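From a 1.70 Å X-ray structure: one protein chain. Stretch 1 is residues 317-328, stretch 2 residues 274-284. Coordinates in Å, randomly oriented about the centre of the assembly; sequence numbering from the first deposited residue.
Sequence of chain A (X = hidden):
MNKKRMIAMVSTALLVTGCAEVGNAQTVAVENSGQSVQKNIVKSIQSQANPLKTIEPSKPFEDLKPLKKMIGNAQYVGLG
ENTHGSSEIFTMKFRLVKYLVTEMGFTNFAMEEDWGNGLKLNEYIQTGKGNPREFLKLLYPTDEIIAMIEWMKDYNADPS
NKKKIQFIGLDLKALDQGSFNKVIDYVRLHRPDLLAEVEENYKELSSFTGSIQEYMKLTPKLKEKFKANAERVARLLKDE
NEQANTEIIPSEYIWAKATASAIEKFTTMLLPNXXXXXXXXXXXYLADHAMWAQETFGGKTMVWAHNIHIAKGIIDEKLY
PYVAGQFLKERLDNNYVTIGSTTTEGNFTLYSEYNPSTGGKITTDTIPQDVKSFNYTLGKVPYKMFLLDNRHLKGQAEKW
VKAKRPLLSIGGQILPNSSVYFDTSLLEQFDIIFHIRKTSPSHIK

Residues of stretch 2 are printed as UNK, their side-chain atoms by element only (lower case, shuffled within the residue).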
# COMPACT_ATOMS: atom_id res chain seq x y z
N GLU A 317 9.00 -13.07 8.53
CA GLU A 317 9.70 -12.57 9.70
C GLU A 317 11.13 -12.09 9.49
O GLU A 317 11.59 -11.19 10.18
CB GLU A 317 9.67 -13.62 10.81
CG GLU A 317 10.07 -13.09 12.18
CD GLU A 317 9.70 -14.05 13.29
OE1 GLU A 317 8.51 -14.42 13.37
OE2 GLU A 317 10.58 -14.42 14.09
N LYS A 318 11.84 -12.69 8.53
CA LYS A 318 13.22 -12.30 8.29
C LYS A 318 13.39 -11.00 7.51
O LYS A 318 14.30 -10.22 7.78
CB LYS A 318 13.99 -13.44 7.62
CG LYS A 318 14.31 -14.58 8.58
CD LYS A 318 15.09 -15.71 7.92
CE LYS A 318 15.43 -16.79 8.95
NZ LYS A 318 16.11 -17.97 8.34
N LEU A 319 12.50 -10.75 6.54
CA LEU A 319 12.58 -9.52 5.75
C LEU A 319 11.75 -8.40 6.36
O LEU A 319 12.14 -7.24 6.30
CB LEU A 319 12.11 -9.77 4.32
CG LEU A 319 13.03 -10.58 3.41
CD1 LEU A 319 12.48 -10.58 1.99
CD2 LEU A 319 14.42 -9.97 3.44
N TYR A 320 10.62 -8.76 6.94
CA TYR A 320 9.75 -7.76 7.56
C TYR A 320 9.27 -8.19 8.93
O TYR A 320 8.14 -8.65 9.09
CB TYR A 320 8.56 -7.49 6.65
CG TYR A 320 8.94 -6.73 5.41
CD1 TYR A 320 9.20 -5.36 5.47
CD2 TYR A 320 9.07 -7.37 4.18
CE1 TYR A 320 9.58 -4.65 4.35
CE2 TYR A 320 9.46 -6.67 3.04
CZ TYR A 320 9.72 -5.31 3.14
OH TYR A 320 10.12 -4.60 2.02
N PRO A 321 10.13 -8.05 9.96
CA PRO A 321 9.80 -8.42 11.34
C PRO A 321 8.76 -7.45 11.92
O PRO A 321 8.15 -7.72 12.95
CB PRO A 321 11.14 -8.34 12.05
CG PRO A 321 11.84 -7.24 11.31
CD PRO A 321 11.53 -7.59 9.87
N TYR A 322 8.59 -6.31 11.26
CA TYR A 322 7.60 -5.32 11.66
C TYR A 322 6.94 -4.86 10.37
O TYR A 322 7.60 -4.80 9.33
CB TYR A 322 8.25 -4.11 12.36
CG TYR A 322 9.01 -4.48 13.61
CD1 TYR A 322 10.37 -4.77 13.55
CD2 TYR A 322 8.36 -4.60 14.83
CE1 TYR A 322 11.06 -5.18 14.69
CE2 TYR A 322 9.04 -5.01 15.98
CZ TYR A 322 10.39 -5.31 15.90
OH TYR A 322 11.07 -5.76 17.01
N VAL A 323 5.65 -4.57 10.43
CA VAL A 323 4.94 -4.09 9.24
C VAL A 323 3.94 -3.01 9.62
O VAL A 323 3.41 -3.00 10.73
CB VAL A 323 4.21 -5.24 8.49
CG1 VAL A 323 5.21 -6.27 8.00
CG2 VAL A 323 3.17 -5.87 9.40
N ALA A 324 3.71 -2.10 8.68
CA ALA A 324 2.78 -0.99 8.87
C ALA A 324 1.43 -1.46 9.39
O ALA A 324 0.87 -0.87 10.31
CB ALA A 324 2.61 -0.23 7.55
N GLY A 325 0.92 -2.52 8.78
CA GLY A 325 -0.37 -3.07 9.16
C GLY A 325 -0.57 -3.39 10.63
O GLY A 325 -1.67 -3.20 11.15
N GLN A 326 0.46 -3.87 11.32
CA GLN A 326 0.28 -4.18 12.73
C GLN A 326 0.22 -2.89 13.56
O GLN A 326 -0.47 -2.85 14.58
CB GLN A 326 1.40 -5.10 13.23
CG GLN A 326 2.74 -4.46 13.41
CD GLN A 326 3.84 -5.49 13.57
OE1 GLN A 326 3.64 -6.55 14.18
NE2 GLN A 326 5.01 -5.19 13.03
N PHE A 327 0.91 -1.84 13.12
CA PHE A 327 0.87 -0.57 13.83
C PHE A 327 -0.48 0.10 13.65
O PHE A 327 -0.96 0.79 14.55
CB PHE A 327 1.98 0.35 13.34
CG PHE A 327 3.35 -0.17 13.63
CD1 PHE A 327 4.26 -0.36 12.59
CD2 PHE A 327 3.73 -0.50 14.93
CE1 PHE A 327 5.52 -0.88 12.84
CE2 PHE A 327 4.99 -1.02 15.20
CZ PHE A 327 5.89 -1.21 14.15
N LEU A 328 -1.08 -0.08 12.48
CA LEU A 328 -2.39 0.49 12.21
C LEU A 328 -3.44 -0.26 13.02
O LEU A 328 -4.37 0.34 13.55
CB LEU A 328 -2.73 0.40 10.71
CG LEU A 328 -1.92 1.31 9.78
CD1 LEU A 328 -2.18 0.92 8.33
CD2 LEU A 328 -2.32 2.77 10.03
N UNK A 274 21.85 -0.91 11.47
CA UNK A 274 21.43 -2.30 11.44
C UNK A 274 20.30 -2.50 10.43
O UNK A 274 20.14 -1.70 9.51
o UNK A 274 19.24 -2.42 14.39
o UNK A 274 19.40 -0.99 12.73
c UNK A 274 19.79 -2.01 13.35
c UNK A 274 20.99 -2.77 12.84
N UNK A 275 19.51 -3.56 10.60
CA UNK A 275 18.41 -3.83 9.67
C UNK A 275 17.02 -3.80 10.31
O UNK A 275 16.11 -3.13 9.82
c UNK A 275 16.62 -5.30 5.73
c UNK A 275 18.61 -5.18 8.98
c UNK A 275 15.53 -6.72 7.33
c UNK A 275 16.51 -6.39 8.27
c UNK A 275 15.59 -6.16 6.06
o UNK A 275 14.63 -6.49 5.13
c UNK A 275 17.59 -4.98 6.68
c UNK A 275 17.55 -5.52 7.96
N UNK A 276 16.83 -4.54 11.42
CA UNK A 276 15.53 -4.57 12.09
C UNK A 276 15.01 -3.20 12.55
O UNK A 276 13.82 -2.92 12.44
c UNK A 276 17.83 -5.31 12.19
c UNK A 276 15.77 -5.53 13.26
c UNK A 276 17.21 -5.34 13.56
N UNK A 277 15.91 -2.35 13.04
CA UNK A 277 15.51 -1.02 13.50
C UNK A 277 15.08 -0.11 12.35
O UNK A 277 14.18 0.71 12.50
o UNK A 277 16.92 -1.05 15.48
c UNK A 277 16.65 -0.35 14.28
N UNK A 278 15.72 -0.26 11.19
CA UNK A 278 15.35 0.57 10.05
C UNK A 278 14.00 0.12 9.51
O UNK A 278 13.13 0.94 9.21
c UNK A 278 16.04 1.40 7.78
c UNK A 278 16.41 0.48 8.94
c UNK A 278 17.77 0.90 9.51
c UNK A 278 18.88 0.88 8.50
N UNK A 279 13.83 -1.19 9.39
CA UNK A 279 12.58 -1.75 8.90
C UNK A 279 11.44 -1.31 9.80
O UNK A 279 10.36 -0.96 9.33
c UNK A 279 12.61 -3.29 8.89
c UNK A 279 11.26 -3.84 8.44
c UNK A 279 13.52 -3.45 6.51
c UNK A 279 13.73 -3.78 7.97
N UNK A 280 11.66 -1.34 11.11
CA UNK A 280 10.62 -0.94 12.04
C UNK A 280 10.25 0.53 11.83
O UNK A 280 9.07 0.87 11.81
c UNK A 280 9.99 -0.85 14.50
n UNK A 280 8.53 -2.00 16.86
c UNK A 280 11.07 -1.16 13.48
c UNK A 280 10.55 -0.90 15.91
c UNK A 280 9.43 -0.81 16.94
N UNK A 281 11.24 1.39 11.68
CA UNK A 281 10.96 2.81 11.46
C UNK A 281 10.24 3.00 10.13
O UNK A 281 9.28 3.77 10.04
c UNK A 281 12.02 4.80 13.73
c UNK A 281 14.28 4.40 12.71
c UNK A 281 12.25 3.63 11.50
c UNK A 281 12.88 3.85 12.88
N UNK A 282 10.69 2.30 9.10
CA UNK A 282 10.06 2.41 7.80
C UNK A 282 8.56 2.09 7.87
O UNK A 282 7.74 2.84 7.34
c UNK A 282 10.74 1.48 6.79
c UNK A 282 10.22 2.28 4.38
c UNK A 282 10.08 1.47 5.45
n UNK A 282 9.36 1.83 3.41
c UNK A 282 8.71 0.78 3.87
n UNK A 282 9.12 0.53 5.10
N UNK A 283 8.22 0.98 8.53
CA UNK A 283 6.81 0.58 8.64
C UNK A 283 6.03 1.56 9.51
O UNK A 283 4.87 1.87 9.25
c UNK A 283 7.38 -1.91 8.34
o UNK A 283 5.69 -2.18 6.65
c UNK A 283 6.89 -1.91 6.89
c UNK A 283 6.71 -0.84 9.21
o UNK A 283 7.70 -1.63 5.99
N UNK A 284 6.69 2.06 10.55
CA UNK A 284 6.11 3.03 11.46
C UNK A 284 5.67 4.25 10.64
O UNK A 284 4.54 4.72 10.75
c UNK A 284 7.16 3.42 12.49
c UNK A 284 6.69 4.10 13.75
o UNK A 284 8.31 3.03 15.15
n UNK A 284 8.16 5.27 15.29
c UNK A 284 7.79 4.09 14.80

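Position 274 has two side-chain carbons, the second carrying two oxygens. Nothing of stretch 1 is within its reach. It is D274.

Position 275 has one carbon, then a six-carbon ring bearing an oxygen. That oxygen lies 2.9 Å from the backbone O of L319 and donates a hydrogen bond to it. This is Y275.

Position 276 closes three carbons onto its own backbone N. These carbons make no contact within 4.5 Å of stretch 1. That ring is P276. It starts the helix, and its backbone O lies 4.1 Å from CD1 of Y322.

Position 277 has one carbon and one oxygen. Its CA-to-CB bond points away from stretch 1. It is S277. Its OG donates a hydrogen bond to OD1 of D274, 2.9 Å away.

Position 278 has four carbons, forked at the first, with one arm two carbons long. It is out of reach of stretch 1. It is I278.

Position 279 has the same four-carbon fork, but its CA-to-CB bond points toward stretch 1. The one-carbon branch lies 3.9 Å from CD1 of Y320 and 4.0 Å from CD of P321, so it packs against both rings. It is I279, and that carbon is CG2.

Position 280 has four carbons in a row ending in nitrogen. Its second carbon sits over one face of the Y322 ring, in a CH-pi contact. The nitrogen is 3.2 Å from CE2 of Y322 and lies at the edge of the F327 ring. It is K280.

Position 281 has four carbons forked at the second. Its CA-to-CB bond points away. It is L281.

Position 282 has one carbon, then a five-membered ring of three carbons and two nitrogens. It makes no close contact with stretch 1. It is H282.

Position 283 has three carbons, the third carrying two oxygens. One oxygen accepts a hydrogen bond from the backbone N of A324, 2.8 Å away. This is E283, and that oxygen is OE1. Its OE2 accepts a hydrogen bond from ND1 of H282, at 2.7 Å.

Position 284 has three carbons, the third carrying one oxygen and one nitrogen. Its CA-to-CB bond points away, but its backbone N is 3.9 Å from CE1 of F327. It is Q284.

The contact is held by two hydrogen bonds to backbone atoms of stretch 1. Y275 binds a carbonyl in the loop, and E283 binds the amide of A324 at the start of the second helix. Between them, I279 supplies apolar packing. F327 places its ring edge near CB of E283, at 3.8 Å from CE1.

Stretch 2 (274-284) DYPSIIKLHEQ
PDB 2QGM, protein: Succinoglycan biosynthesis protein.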